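Local coordinates for tubulin-like protein CetZ (Methanosaeta thermophila, PDB 3ZID) that binds GTP, has GTPase activity, and belongs to the tubulin/FtsZ-like CetZ proteins that control cell shape in archaea, at residues F107-V112 / V138-L143; M171-N176 / L229-L234. One frame throughout, in Å; residues are numbered along the deposited sequence.

Interaction 1: residues F107-V112 / V138-L143; sequences FVMTSV and VPIAVL. With GDP (guanosine-5'-diphosphate), chain C.
Strands 107-111 and 138-143 run parallel, their axes 4.5 Å apart and inclined by 15°, and five N-H...O=C bonds link them in regular alternation, from Val108 N to Val138 O up to Val112 N to Val142 O. The middle rung, Thr110 N to Ile140 O at 3.1 Å, meets the acceptor nearly along its C=O axis, whereas Val108 N sits well above the carbonyl plane of Val138.

Phe107, Met109 and Ser111 share one face of the sheet with Val138, Ile140 and Val142. The Phe107 ring leans alongside Val138, its CD1 3.8 Å from Val138 CB, and Ile140 CD1 reaches the same ring carbon obliquely. Next along, Met109 CG lies 3.7 Å from Ile140 CG1, both chains pointing the same way; the thioether then bends off toward Leu17 of helix 10-30. On the other face, Val108, Thr110 and Pro139 pack against helix 117-131. Thr110 OG1, anti to its backbone N (chi1 177°), reaches forward along the chain to donate to Ser111 O at 2.6 Å, in the carbonyl plane and on a lone pair, at the end of the strand. Just beyond, Val112 drops CG1 onto Ala141 CB.

GDP meets the C-terminal ends of these strands. Ser111 OG, held between its own N and carbonyl carbon (chi1 71°), donates to GDP O5' at 2.7 Å, while Val142 CG1, 3.9 Å from GDP N2, gives the guanine an apolar neighbour. Together with helix 117-131 the pair makes a beta-alpha-beta crossover of the Rossmann-like tubulin/FtsZ GTPase domain, whose nucleotide lies at the carboxyl edge of the parallel sheet, next to the glycine-rich loop that includes Gly115, Thr116 and Gly117.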
loop_
_atom_site.group_PDB
_atom_site.type_symbol
_atom_site.label_atom_id
_atom_site.label_comp_id
_atom_site.label_asym_id
_atom_site.label_seq_id
_atom_site.Cartn_x
_atom_site.Cartn_y
_atom_site.Cartn_z
ATOM N N PHE A 107 2.888 10.129 3.006
ATOM C CA PHE A 107 2.354 8.864 2.520
ATOM C C PHE A 107 2.065 8.957 1.047
ATOM O O PHE A 107 1.390 9.883 0.607
ATOM C CB PHE A 107 1.093 8.471 3.286
ATOM C CG PHE A 107 1.353 8.144 4.739
ATOM C CD1 PHE A 107 1.959 6.946 5.099
ATOM C CD2 PHE A 107 1.016 9.047 5.743
ATOM C CE1 PHE A 107 2.207 6.621 6.451
ATOM C CE2 PHE A 107 1.239 8.738 7.097
ATOM C CZ PHE A 107 1.853 7.535 7.452
ATOM N N VAL A 108 2.606 8.005 0.288
ATOM C CA VAL A 108 2.326 7.892 -1.147
ATOM C C VAL A 108 1.534 6.619 -1.399
ATOM O O VAL A 108 2.048 5.510 -1.278
ATOM C CB VAL A 108 3.604 7.904 -1.997
ATOM C CG1 VAL A 108 3.255 7.842 -3.477
ATOM C CG2 VAL A 108 4.405 9.178 -1.711
ATOM N N MET A 109 0.267 6.805 -1.725
ATOM C CA MET A 109 -0.670 5.713 -1.820
ATOM C C MET A 109 -1.031 5.429 -3.256
ATOM O O MET A 109 -1.462 6.317 -3.984
ATOM C CB MET A 109 -1.905 6.057 -1.016
ATOM C CG MET A 109 -1.540 6.601 0.353
ATOM S SD MET A 109 -3.021 7.068 1.240
ATOM C CE MET A 109 -3.692 8.273 0.122
ATOM N N THR A 110 -0.854 4.171 -3.641
ATOM C CA THR A 110 -1.080 3.741 -5.002
ATOM C C THR A 110 -1.245 2.219 -5.065
ATOM O O THR A 110 -0.768 1.488 -4.186
ATOM C CB THR A 110 0.116 4.157 -5.917
ATOM O OG1 THR A 110 -0.103 3.652 -7.232
ATOM C CG2 THR A 110 1.418 3.557 -5.414
ATOM N N SER A 111 -1.896 1.736 -6.125
ATOM C CA SER A 111 -1.752 0.329 -6.495
ATOM C C SER A 111 -0.451 0.163 -7.278
ATOM O O SER A 111 0.066 1.118 -7.867
ATOM C CB SER A 111 -2.931 -0.157 -7.348
ATOM O OG SER A 111 -2.901 0.393 -8.649
ATOM N N VAL A 112 0.077 -1.047 -7.293
ATOM C CA VAL A 112 1.293 -1.300 -8.018
ATOM C C VAL A 112 0.999 -1.821 -9.420
ATOM O O VAL A 112 1.917 -1.962 -10.204
ATOM C CB VAL A 112 2.212 -2.289 -7.273
ATOM C CG1 VAL A 112 2.554 -1.735 -5.910
ATOM C CG2 VAL A 112 1.552 -3.646 -7.139
ATOM N N VAL A 138 6.636 7.197 3.109
ATOM C CA VAL A 138 6.152 5.826 3.201
ATOM C C VAL A 138 5.170 5.489 2.089
ATOM O O VAL A 138 4.048 6.008 2.046
ATOM C CB VAL A 138 5.445 5.603 4.545
ATOM C CG1 VAL A 138 4.838 4.205 4.610
ATOM C CG2 VAL A 138 6.419 5.846 5.704
ATOM N N PRO A 139 5.592 4.625 1.160
ATOM C CA PRO A 139 4.582 4.178 0.204
ATOM C C PRO A 139 3.599 3.169 0.810
ATOM O O PRO A 139 3.948 2.309 1.636
ATOM C CB PRO A 139 5.416 3.538 -0.924
ATOM C CG PRO A 139 6.705 3.209 -0.317
ATOM C CD PRO A 139 6.954 4.255 0.743
ATOM N N ILE A 140 2.345 3.319 0.400
ATOM C CA ILE A 140 1.295 2.357 0.677
ATOM C C ILE A 140 1.017 1.670 -0.652
ATOM O O ILE A 140 0.420 2.272 -1.552
ATOM C CB ILE A 140 0.015 3.054 1.142
ATOM C CG1 ILE A 140 0.339 4.084 2.228
ATOM C CG2 ILE A 140 -1.007 2.042 1.627
ATOM C CD1 ILE A 140 0.965 3.483 3.451
ATOM N N ALA A 141 1.475 0.425 -0.780
ATOM C CA ALA A 141 1.432 -0.290 -2.065
ATOM C C ALA A 141 0.331 -1.352 -2.119
ATOM O O ALA A 141 0.405 -2.363 -1.407
ATOM C CB ALA A 141 2.762 -0.923 -2.331
ATOM N N VAL A 142 -0.678 -1.134 -2.965
ATOM C CA VAL A 142 -1.795 -2.073 -3.057
ATOM C C VAL A 142 -1.573 -3.144 -4.140
ATOM O O VAL A 142 -1.404 -2.814 -5.314
ATOM C CB VAL A 142 -3.109 -1.338 -3.325
ATOM C CG1 VAL A 142 -4.237 -2.327 -3.482
ATOM C CG2 VAL A 142 -3.397 -0.312 -2.190
ATOM N N LEU A 143 -1.556 -4.413 -3.731
ATOM C CA LEU A 143 -1.273 -5.544 -4.635
ATOM C C LEU A 143 -2.517 -6.028 -5.344
ATOM O O LEU A 143 -3.612 -5.917 -4.789
ATOM C CB LEU A 143 -0.686 -6.719 -3.845
ATOM C CG LEU A 143 0.458 -6.342 -2.918
ATOM C CD1 LEU A 143 0.910 -7.545 -2.125
ATOM C CD2 LEU A 143 1.600 -5.745 -3.722
HETATM P PB GDP C . -4.181 3.502 -12.370
HETATM O O1B GDP C . -3.035 3.743 -11.402
HETATM O O2B GDP C . -5.252 4.557 -12.176
HETATM O O3B GDP C . -3.630 3.558 -13.784
HETATM O O3A GDP C . -4.766 2.024 -12.153
HETATM P PA GDP C . -5.475 1.553 -10.792
HETATM O O1A GDP C . -6.942 1.386 -10.989
HETATM O O2A GDP C . -5.149 2.431 -9.604
HETATM O "O5'" GDP C . -4.733 0.161 -10.593
HETATM C "C5'" GDP C . -5.470 -1.041 -10.758
HETATM C "C4'" GDP C . -5.167 -1.935 -9.564
HETATM O "O4'" GDP C . -5.676 -1.293 -8.394
HETATM C "C3'" GDP C . -5.912 -3.232 -9.721
HETATM O "O3'" GDP C . -5.178 -4.212 -8.991
HETATM C "C2'" GDP C . -7.221 -2.937 -9.042
HETATM O "O2'" GDP C . -7.786 -4.144 -8.542
HETATM C "C1'" GDP C . -6.789 -2.043 -7.896
HETATM N N9 GDP C . -7.770 -1.042 -7.480
HETATM C C8 GDP C . -8.401 -0.139 -8.257
HETATM N N7 GDP C . -9.188 0.665 -7.502
HETATM C C5 GDP C . -9.052 0.263 -6.222
HETATM C C6 GDP C . -9.577 0.683 -4.920
HETATM O O6 GDP C . -10.391 1.611 -4.845
HETATM N N1 GDP C . -9.171 0.021 -3.837
HETATM C C2 GDP C . -8.307 -1.000 -3.896
HETATM N N2 GDP C . -7.964 -1.614 -2.744
HETATM N N3 GDP C . -7.766 -1.455 -5.053
HETATM C C4 GDP C . -8.101 -0.853 -6.215
#

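Interaction 2: residues M171-N176 / L229-L234; sequences MILVDN and LRMGTL. With GDP (guanosine-5'-diphosphate), chain C.
Strand 172-175 meets the start of strand 232-238 at 69°, so the two backbones share a single bridge, Ile172 with Gly232, before they diverge. Gly232 grips through both its polar atoms: its N donates to Met171 O at 2.7 Å, nearly along the C=O axis though with the N-H bent off the line, and its O takes Leu173 N at 2.7 Å in the carbonyl plane by a straighter bond. A third bond follows from the side chain of Thr233, whose OG1 stands anti to the backbone N (chi1 -163°) and donates to Leu173 O at 2.9 Å.

The tightest packing is at the methionines. Met171 bends at its thioether (chi3 41°) and brings CE to 3.5 Å from Met231 CE, closer than carbons usually come; the straighter Met231 chain runs alongside, against helix 150-165, where it touches Ile164. Leu173 CD1 crosses Met231 CB obliquely and more loosely. On the other flank Ile172 CD1 slants over Leu234 CG at 4.1 Å. Toward the outer end the fit slackens: Arg230, partly exposed, carries its guanidinium off from strand 172-175.

At its far end segment 171-176 turns into a helix, with Asp175 OD1 capping Gln177 N. Asn176 presents its amide to the guanine, OD1 accepting from GDP N2 at 2.9 Å and ND2 donating to GDP N3 at 3.1 Å. The chemistry implies a short polar seam set among apolar side chains, which ties the edge of the nucleotide-binding sheet to the edge strand of the mixed sheet, while the same segment reads the guanine through a paired donor and acceptor.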
loop_
_atom_site.group_PDB
_atom_site.type_symbol
_atom_site.label_atom_id
_atom_site.label_comp_id
_atom_site.label_asym_id
_atom_site.label_seq_id
_atom_site.Cartn_x
_atom_site.Cartn_y
_atom_site.Cartn_z
ATOM N N MET A 171 7.664 0.211 3.281
ATOM C CA MET A 171 6.542 0.173 2.387
ATOM C C MET A 171 5.445 -0.584 3.089
ATOM O O MET A 171 5.688 -1.638 3.685
ATOM C CB MET A 171 6.968 -0.504 1.081
ATOM C CG MET A 171 5.878 -1.137 0.289
ATOM S SD MET A 171 6.370 -1.365 -1.429
ATOM C CE MET A 171 8.053 -1.919 -1.270
ATOM N N ILE A 172 4.244 -0.025 3.090
ATOM C CA ILE A 172 3.137 -0.790 3.645
ATOM C C ILE A 172 2.390 -1.558 2.567
ATOM O O ILE A 172 1.803 -0.971 1.664
ATOM C CB ILE A 172 2.166 0.081 4.393
ATOM C CG1 ILE A 172 2.801 0.478 5.736
ATOM C CG2 ILE A 172 0.875 -0.695 4.671
ATOM C CD1 ILE A 172 2.389 1.829 6.242
ATOM N N LEU A 173 2.387 -2.874 2.697
ATOM C CA LEU A 173 1.757 -3.738 1.704
ATOM C C LEU A 173 0.278 -3.925 1.995
ATOM O O LEU A 173 -0.094 -4.256 3.098
ATOM C CB LEU A 173 2.447 -5.104 1.690
ATOM C CG LEU A 173 3.934 -5.127 1.327
ATOM C CD1 LEU A 173 4.477 -6.544 1.472
ATOM C CD2 LEU A 173 4.156 -4.591 -0.099
ATOM N N VAL A 174 -0.552 -3.732 0.978
ATOM C CA VAL A 174 -1.983 -3.983 1.072
ATOM C C VAL A 174 -2.317 -5.051 0.018
ATOM O O VAL A 174 -2.170 -4.825 -1.188
ATOM C CB VAL A 174 -2.798 -2.696 0.792
ATOM C CG1 VAL A 174 -4.306 -2.927 1.004
ATOM C CG2 VAL A 174 -2.292 -1.538 1.665
ATOM N N ASP A 175 -2.749 -6.218 0.472
ATOM C CA ASP A 175 -3.002 -7.332 -0.442
ATOM C C ASP A 175 -4.483 -7.446 -0.793
ATOM O O ASP A 175 -5.265 -7.970 -0.015
ATOM C CB ASP A 175 -2.508 -8.639 0.167
ATOM C CG ASP A 175 -2.610 -9.822 -0.807
ATOM O OD1 ASP A 175 -2.982 -9.618 -1.988
ATOM O OD2 ASP A 175 -2.270 -10.951 -0.398
ATOM N N ASN A 176 -4.863 -6.964 -1.975
ATOM C CA ASN A 176 -6.266 -7.019 -2.388
ATOM C C ASN A 176 -6.819 -8.443 -2.334
ATOM O O ASN A 176 -7.975 -8.654 -1.986
ATOM C CB ASN A 176 -6.457 -6.458 -3.807
ATOM C CG ASN A 176 -6.719 -4.957 -3.836
ATOM O OD1 ASN A 176 -6.785 -4.292 -2.795
ATOM N ND2 ASN A 176 -6.857 -4.410 -5.050
ATOM N N LEU A 229 13.321 -6.555 5.050
ATOM C CA LEU A 229 13.059 -6.351 3.613
ATOM C C LEU A 229 12.689 -4.930 3.229
ATOM O O LEU A 229 12.552 -4.642 2.041
ATOM C CB LEU A 229 11.883 -7.213 3.149
ATOM C CG LEU A 229 11.926 -8.729 3.229
ATOM C CD1 LEU A 229 10.576 -9.249 2.782
ATOM C CD2 LEU A 229 13.045 -9.280 2.363
ATOM N N ARG A 230 12.462 -4.081 4.233
ATOM C CA ARG A 230 11.970 -2.710 4.047
ATOM C C ARG A 230 10.573 -2.711 3.451
ATOM O O ARG A 230 10.166 -1.793 2.724
ATOM C CB ARG A 230 12.938 -1.876 3.211
ATOM C CG ARG A 230 14.258 -1.633 3.904
ATOM C CD ARG A 230 15.258 -1.041 2.950
ATOM N NE ARG A 230 14.837 0.252 2.426
ATOM C CZ ARG A 230 15.114 1.412 3.011
ATOM N NH1 ARG A 230 15.804 1.445 4.146
ATOM N NH2 ARG A 230 14.704 2.543 2.460
ATOM N N MET A 231 9.843 -3.774 3.762
ATOM C CA MET A 231 8.443 -3.863 3.425
ATOM C C MET A 231 7.743 -4.372 4.656
ATOM O O MET A 231 8.309 -5.143 5.430
ATOM C CB MET A 231 8.225 -4.879 2.311
ATOM C CG MET A 231 8.772 -4.503 0.968
ATOM S SD MET A 231 8.608 -5.938 -0.099
ATOM C CE MET A 231 8.889 -5.263 -1.716
ATOM N N GLY A 232 6.484 -3.988 4.808
ATOM C CA GLY A 232 5.734 -4.405 5.970
ATOM C C GLY A 232 4.271 -4.202 5.739
ATOM O O GLY A 232 3.815 -4.073 4.603
ATOM N N THR A 233 3.528 -4.128 6.829
ATOM C CA THR A 233 2.100 -3.961 6.732
ATOM C C THR A 233 1.574 -3.402 8.040
ATOM O O THR A 233 2.354 -3.161 8.966
ATOM C CB THR A 233 1.384 -5.281 6.340
ATOM O OG1 THR A 233 0.056 -4.984 5.876
ATOM C CG2 THR A 233 1.303 -6.247 7.526
ATOM N N LEU A 234 0.268 -3.155 8.089
ATOM C CA LEU A 234 -0.386 -2.686 9.303
ATOM C C LEU A 234 -1.395 -3.738 9.767
ATOM O O LEU A 234 -2.180 -4.262 8.973
ATOM C CB LEU A 234 -1.123 -1.372 9.047
ATOM C CG LEU A 234 -0.276 -0.192 8.603
ATOM C CD1 LEU A 234 -1.151 1.041 8.365
ATOM C CD2 LEU A 234 0.772 0.121 9.664
HETATM P PB GDP C . -4.181 3.502 -12.370
HETATM O O1B GDP C . -3.035 3.743 -11.402
HETATM O O2B GDP C . -5.252 4.557 -12.176
HETATM O O3B GDP C . -3.630 3.558 -13.784
HETATM O O3A GDP C . -4.766 2.024 -12.153
HETATM P PA GDP C . -5.475 1.553 -10.792
HETATM O O1A GDP C . -6.942 1.386 -10.989
HETATM O O2A GDP C . -5.149 2.431 -9.604
HETATM O "O5'" GDP C . -4.733 0.161 -10.593
HETATM C "C5'" GDP C . -5.470 -1.041 -10.758
HETATM C "C4'" GDP C . -5.167 -1.935 -9.564
HETATM O "O4'" GDP C . -5.676 -1.293 -8.394
HETATM C "C3'" GDP C . -5.912 -3.232 -9.721
HETATM O "O3'" GDP C . -5.178 -4.212 -8.991
HETATM C "C2'" GDP C . -7.221 -2.937 -9.042
HETATM O "O2'" GDP C . -7.786 -4.144 -8.542
HETATM C "C1'" GDP C . -6.789 -2.043 -7.896
HETATM N N9 GDP C . -7.770 -1.042 -7.480
HETATM C C8 GDP C . -8.401 -0.139 -8.257
HETATM N N7 GDP C . -9.188 0.665 -7.502
HETATM C C5 GDP C . -9.052 0.263 -6.222
HETATM C C6 GDP C . -9.577 0.683 -4.920
HETATM O O6 GDP C . -10.391 1.611 -4.845
HETATM N N1 GDP C . -9.171 0.021 -3.837
HETATM C C2 GDP C . -8.307 -1.000 -3.896
HETATM N N2 GDP C . -7.964 -1.614 -2.744
HETATM N N3 GDP C . -7.766 -1.455 -5.053
HETATM C C4 GDP C . -8.101 -0.853 -6.215
#

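Overall arrangement
Interaction 1 lies inside the parallel sheet, and interaction 2 leads from that sheet's outermost strand to the second, mixed sheet; their centres are about 9 Å apart. Segment 138-143 is the common neighbour: Pro139 O and Ile172 N, 2.8 Å apart, and Leu143 N and Val174 O, 2.6 Å apart, are probable hydrogen bonds that lay 172-175 beside it. On the sheet face that carries Ile140, its CD1 packs on Ile172 CD1 at 3.5 Å. Each contact reaches GDP, through Ser111 at the sugar-phosphate junction and Asn176 at the guanine, with Val142 CG1 3.3 Å from Asn176 OD1. Segment 171-176 thus touches GDP at one end and the mixed sheet's edge strand at the other.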